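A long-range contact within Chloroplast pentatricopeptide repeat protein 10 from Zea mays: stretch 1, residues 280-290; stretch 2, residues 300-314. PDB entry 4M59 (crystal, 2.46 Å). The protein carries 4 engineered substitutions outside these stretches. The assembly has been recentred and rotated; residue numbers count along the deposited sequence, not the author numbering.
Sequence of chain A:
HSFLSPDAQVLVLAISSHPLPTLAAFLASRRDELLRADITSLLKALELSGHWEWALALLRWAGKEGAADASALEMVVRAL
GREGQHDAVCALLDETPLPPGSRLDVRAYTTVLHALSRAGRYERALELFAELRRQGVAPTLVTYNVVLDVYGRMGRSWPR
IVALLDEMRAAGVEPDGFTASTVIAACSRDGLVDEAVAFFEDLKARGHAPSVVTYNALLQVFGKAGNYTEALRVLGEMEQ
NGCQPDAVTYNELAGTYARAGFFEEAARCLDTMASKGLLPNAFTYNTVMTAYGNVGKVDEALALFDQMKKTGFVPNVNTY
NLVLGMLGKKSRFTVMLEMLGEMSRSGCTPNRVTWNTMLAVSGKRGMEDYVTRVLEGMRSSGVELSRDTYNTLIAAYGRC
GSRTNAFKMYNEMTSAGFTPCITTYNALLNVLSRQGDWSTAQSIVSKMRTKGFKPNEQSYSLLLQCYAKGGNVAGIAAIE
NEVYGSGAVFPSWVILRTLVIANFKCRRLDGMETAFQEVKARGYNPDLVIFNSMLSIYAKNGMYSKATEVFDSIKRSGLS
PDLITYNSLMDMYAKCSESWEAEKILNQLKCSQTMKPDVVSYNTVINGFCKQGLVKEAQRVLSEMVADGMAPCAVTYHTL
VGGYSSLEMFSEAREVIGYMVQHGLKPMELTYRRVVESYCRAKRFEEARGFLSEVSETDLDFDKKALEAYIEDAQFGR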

# COMPACT_ATOMS: atom_id res chain seq x y z
N PRO A 280 27.69 3.03 -20.22
CA PRO A 280 27.13 2.53 -18.96
C PRO A 280 27.22 1.00 -18.87
O PRO A 280 27.79 0.37 -19.76
N ASN A 281 26.65 0.44 -17.81
CA ASN A 281 26.67 -1.00 -17.61
C ASN A 281 25.26 -1.59 -17.49
O ASN A 281 24.27 -0.87 -17.65
N ALA A 282 25.19 -2.88 -17.19
CA ALA A 282 23.90 -3.56 -17.05
C ALA A 282 23.22 -3.18 -15.74
O ALA A 282 21.99 -3.18 -15.65
N PHE A 283 24.02 -2.85 -14.74
CA PHE A 283 23.50 -2.47 -13.45
C PHE A 283 23.04 -1.04 -13.49
O PHE A 283 22.09 -0.66 -12.83
N THR A 284 23.67 -0.27 -14.36
CA THR A 284 23.32 1.11 -14.52
C THR A 284 21.96 1.15 -15.09
O THR A 284 21.05 1.75 -14.57
N TYR A 285 21.82 0.48 -16.23
CA TYR A 285 20.56 0.42 -16.95
C TYR A 285 19.42 -0.02 -16.04
O TYR A 285 18.30 0.46 -16.17
N ASN A 286 19.70 -0.94 -15.12
CA ASN A 286 18.66 -1.44 -14.25
C ASN A 286 18.33 -0.42 -13.21
O ASN A 286 17.21 -0.33 -12.74
N THR A 287 19.32 0.37 -12.85
CA THR A 287 19.13 1.35 -11.82
C THR A 287 18.18 2.43 -12.30
O THR A 287 17.31 2.86 -11.57
N VAL A 288 18.33 2.84 -13.54
CA VAL A 288 17.46 3.86 -14.10
C VAL A 288 16.10 3.29 -14.49
O VAL A 288 15.08 3.94 -14.35
N MET A 289 16.09 2.05 -14.97
CA MET A 289 14.83 1.41 -15.30
C MET A 289 13.96 1.30 -14.07
O MET A 289 12.78 1.65 -14.09
N THR A 290 14.55 0.83 -12.98
CA THR A 290 13.83 0.61 -11.75
C THR A 290 13.38 1.91 -11.16
O THR A 290 12.38 1.97 -10.47
N GLU A 300 8.27 4.19 -20.02
CA GLU A 300 9.58 4.74 -20.28
C GLU A 300 10.66 3.70 -20.07
O GLU A 300 11.55 3.55 -20.89
N ALA A 301 10.58 3.00 -18.96
CA ALA A 301 11.60 2.03 -18.63
C ALA A 301 11.67 1.00 -19.71
O ALA A 301 12.73 0.51 -20.06
N LEU A 302 10.50 0.67 -20.26
CA LEU A 302 10.42 -0.26 -21.38
C LEU A 302 11.23 0.29 -22.53
O LEU A 302 12.04 -0.41 -23.13
N ALA A 303 11.01 1.57 -22.83
CA ALA A 303 11.72 2.23 -23.90
C ALA A 303 13.22 2.08 -23.71
O ALA A 303 13.92 1.79 -24.66
N LEU A 304 13.71 2.27 -22.49
CA LEU A 304 15.14 2.11 -22.26
C LEU A 304 15.50 0.69 -22.56
O LEU A 304 16.57 0.41 -23.08
N PHE A 305 14.60 -0.21 -22.21
CA PHE A 305 14.92 -1.60 -22.32
C PHE A 305 15.11 -1.94 -23.78
O PHE A 305 15.95 -2.76 -24.11
N ASP A 306 14.35 -1.28 -24.64
CA ASP A 306 14.49 -1.45 -26.08
C ASP A 306 15.87 -1.00 -26.53
O ASP A 306 16.42 -1.54 -27.49
N GLN A 307 16.43 -0.02 -25.84
CA GLN A 307 17.72 0.54 -26.20
C GLN A 307 18.89 -0.27 -25.66
O GLN A 307 19.85 -0.54 -26.38
N MET A 308 18.81 -0.67 -24.39
CA MET A 308 19.87 -1.46 -23.78
C MET A 308 20.27 -2.61 -24.69
O MET A 308 21.38 -3.14 -24.59
N LYS A 309 19.37 -3.00 -25.58
CA LYS A 309 19.62 -4.09 -26.51
C LYS A 309 20.16 -3.57 -27.84
O LYS A 309 21.29 -3.88 -28.22
N LYS A 310 19.35 -2.78 -28.53
CA LYS A 310 19.74 -2.21 -29.81
C LYS A 310 20.96 -1.30 -29.66
O LYS A 310 21.34 -0.60 -30.60
N THR A 311 21.58 -1.34 -28.49
CA THR A 311 22.76 -0.54 -28.21
C THR A 311 23.97 -1.40 -27.87
O THR A 311 25.10 -0.93 -27.91
N GLY A 312 23.73 -2.66 -27.52
CA GLY A 312 24.81 -3.57 -27.22
C GLY A 312 24.52 -4.57 -26.12
O GLY A 312 24.20 -5.73 -26.38
N PHE A 313 24.64 -4.12 -24.87
CA PHE A 313 24.44 -4.98 -23.71
C PHE A 313 23.22 -5.89 -23.87
O PHE A 313 22.15 -5.45 -24.26
N VAL A 314 23.41 -7.17 -23.54
CA VAL A 314 22.33 -8.15 -23.60
C VAL A 314 21.87 -8.49 -22.20
O VAL A 314 22.68 -8.93 -21.37

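The two helices, 282-290 and the one that runs through 300-310, lie nearly antiparallel, at 161° with their axes 9.2 Å apart at closest approach. No hydrogen bond crosses between the stretches; the contact is made mainly by apolar and aromatic side chains.

Along stretch 2, Glu300 stays out of reach, and the contact opens at Ala301. Its CB points toward stretch 1, and its small size lets the backbones come close: the CA atoms of Ala301 and Met289 are 4.7 Å apart. Met289 CG lies 3.6 Å from Ala301 CB and 3.3 Å from Ala301 O. Leu302 points away and Ala303 is out of reach.

One turn on from Ala301, Leu304 points toward stretch 1, with both chi1 and chi2 in t. The branched end of this buried leucine serves several neighbours: CD1 meets Val288 CG1 at 3.7 Å, while CD2 lies 3.5 Å from Tyr285 CD1 and 3.6 Å from Met289 CE. Phe305, chi1 t, points sideways, yet its CB is 3.8 Å from Met289 SD, and that sulfur stands 4.7 Å from the centroid of the Phe305 ring, in an oblique sulfur-aromatic approach. Met289 is thus a knob set among Ala301, Leu304, Phe305 and Met308. Its CA-to-CB bond points sideways, but the long, flexible chain, with chi1 off-well at -117°, chi2 t and chi3 m, brings its end nearer to stretch 2.

Asp306 is out of reach of stretch 1 and exposed, where a charge is readily accommodated, and its OD1 forms a salt bridge with Lys309 NZ at 3.6 Å. Met308 returns toward stretch 1, fully extended as t, t, t. Its CB lies over one face of the Tyr285 ring, 4.1 Å from the centroid, a CH-pi contact; CG reaches Tyr285 CD2 at 3.4 Å, and CE extends to Ala282 CB at 4.1 Å. An unbranched, slender side chain suits this path along an aromatic ring.

Thr311, chi1 m, donates a very short hydrogen bond from OG1 to Gln307 O, 2.4 Å, while its CG2 is 4.3 Å from Tyr285 OH. Gly312 then leaves helical geometry with positive phi; at these angles a CB would jam against the preceding carbonyl, so glycine fits the turn. Phe313, chi1 m, points back toward stretch 1. Its ring meets that of Tyr285, chi1 m, rim to rim, with planes at 61° and CD2 3.1 Å from Tyr285 CE2; its CE2 edge lies 2.7 Å from Pro280 O. Val314 points away, ending the contact.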

# COMPACT_ATOMS: atom_id res chain seq x y z
CB PRO A 280 25.67 2.97 -19.04
CG PRO A 280 25.69 4.18 -19.89
CD PRO A 280 26.77 3.95 -20.91
CB ASN A 281 27.49 -1.37 -16.37
CG ASN A 281 28.66 -0.42 -16.15
OD1 ASN A 281 28.71 0.66 -16.74
ND2 ASN A 281 29.60 -0.83 -15.32
CB ALA A 282 24.09 -5.06 -17.14
CB PHE A 283 24.54 -2.61 -12.36
CG PHE A 283 24.04 -2.15 -11.05
CD1 PHE A 283 22.84 -2.61 -10.57
CD2 PHE A 283 24.75 -1.24 -10.31
CE1 PHE A 283 22.35 -2.18 -9.36
CE2 PHE A 283 24.27 -0.80 -9.09
CZ PHE A 283 23.07 -1.28 -8.62
CB THR A 284 24.22 1.73 -15.50
OG1 THR A 284 25.56 1.35 -15.20
CG2 THR A 284 24.08 3.20 -15.44
CB TYR A 285 20.67 -0.54 -18.14
CG TYR A 285 21.29 0.09 -19.37
CD1 TYR A 285 20.94 1.36 -19.78
CD2 TYR A 285 22.23 -0.60 -20.12
CE1 TYR A 285 21.51 1.94 -20.90
CE2 TYR A 285 22.80 -0.04 -21.24
CZ TYR A 285 22.43 1.23 -21.63
OH TYR A 285 23.00 1.80 -22.74
CB ASN A 286 19.10 -2.72 -13.59
CG ASN A 286 18.88 -3.92 -14.46
OD1 ASN A 286 17.79 -4.15 -14.96
ND2 ASN A 286 19.93 -4.68 -14.67
CB THR A 287 20.46 1.93 -11.36
OG1 THR A 287 21.18 0.92 -10.65
CG2 THR A 287 20.23 3.08 -10.43
CB VAL A 288 18.12 4.58 -15.27
CG1 VAL A 288 18.99 3.62 -16.03
CG2 VAL A 288 17.09 5.18 -16.19
CB MET A 289 15.07 0.04 -15.92
CG MET A 289 14.59 -0.07 -17.35
SD MET A 289 14.77 -1.69 -18.09
CE MET A 289 16.52 -1.90 -18.00
CB THR A 290 14.71 -0.07 -10.76
OG1 THR A 290 15.69 -0.84 -11.47
CG2 THR A 290 13.92 -0.99 -9.90
CB GLU A 300 9.87 5.95 -19.39
CG GLU A 300 9.10 7.21 -19.74
CD GLU A 300 9.81 8.47 -19.29
OE1 GLU A 300 9.14 9.47 -18.98
OE2 GLU A 300 11.06 8.46 -19.26
CB ALA A 301 11.29 1.39 -17.32
CB LEU A 302 8.96 -0.44 -21.80
CG LEU A 302 8.30 -1.79 -21.52
CD1 LEU A 302 8.96 -2.49 -20.35
CD2 LEU A 302 6.81 -1.61 -21.28
CB ALA A 303 11.34 3.66 -23.94
CB LEU A 304 15.54 2.41 -20.82
CG LEU A 304 17.03 2.29 -20.45
CD1 LEU A 304 17.32 3.16 -19.27
CD2 LEU A 304 17.49 0.88 -20.12
CB PHE A 305 13.87 -2.47 -21.66
CG PHE A 305 14.32 -3.86 -21.43
CD1 PHE A 305 15.59 -4.10 -20.98
CD2 PHE A 305 13.50 -4.92 -21.67
CE1 PHE A 305 16.02 -5.35 -20.77
CE2 PHE A 305 13.94 -6.17 -21.47
CZ PHE A 305 15.20 -6.39 -21.02
CB ASP A 306 13.41 -0.65 -26.82
CG ASP A 306 12.20 -1.49 -27.17
OD1 ASP A 306 12.21 -2.71 -26.90
OD2 ASP A 306 11.23 -0.93 -27.72
CB GLN A 307 17.83 1.99 -25.72
CG GLN A 307 17.17 3.00 -26.65
CD GLN A 307 15.71 2.68 -26.92
OE1 GLN A 307 15.22 1.62 -26.54
NE2 GLN A 307 15.02 3.61 -27.57
CB MET A 308 19.44 -1.99 -22.42
CG MET A 308 20.44 -2.94 -21.78
SD MET A 308 19.84 -3.68 -20.26
CE MET A 308 21.11 -4.89 -19.94
CB LYS A 309 18.35 -4.91 -26.74
CG LYS A 309 17.80 -5.57 -25.49
CD LYS A 309 16.53 -6.35 -25.79
CE LYS A 309 15.36 -5.84 -24.97
NZ LYS A 309 14.20 -5.47 -25.83
CB LYS A 310 18.58 -1.44 -30.44
CG LYS A 310 17.23 -2.10 -30.24
CD LYS A 310 16.10 -1.08 -30.33
CE LYS A 310 14.92 -1.63 -31.11
NZ LYS A 310 15.35 -2.59 -32.17
CB THR A 311 22.51 0.47 -27.07
OG1 THR A 311 21.28 1.18 -27.32
CG2 THR A 311 23.65 1.47 -26.98
CB PHE A 313 24.30 -4.14 -22.43
CG PHE A 313 25.42 -3.17 -22.23
CD1 PHE A 313 26.71 -3.48 -22.62
CD2 PHE A 313 25.18 -1.94 -21.64
CE1 PHE A 313 27.74 -2.58 -22.43
CE2 PHE A 313 26.21 -1.04 -21.44
CZ PHE A 313 27.49 -1.36 -21.84
CB VAL A 314 22.77 -9.43 -24.32
CG1 VAL A 314 21.57 -10.16 -24.89
CG2 VAL A 314 23.78 -9.12 -25.42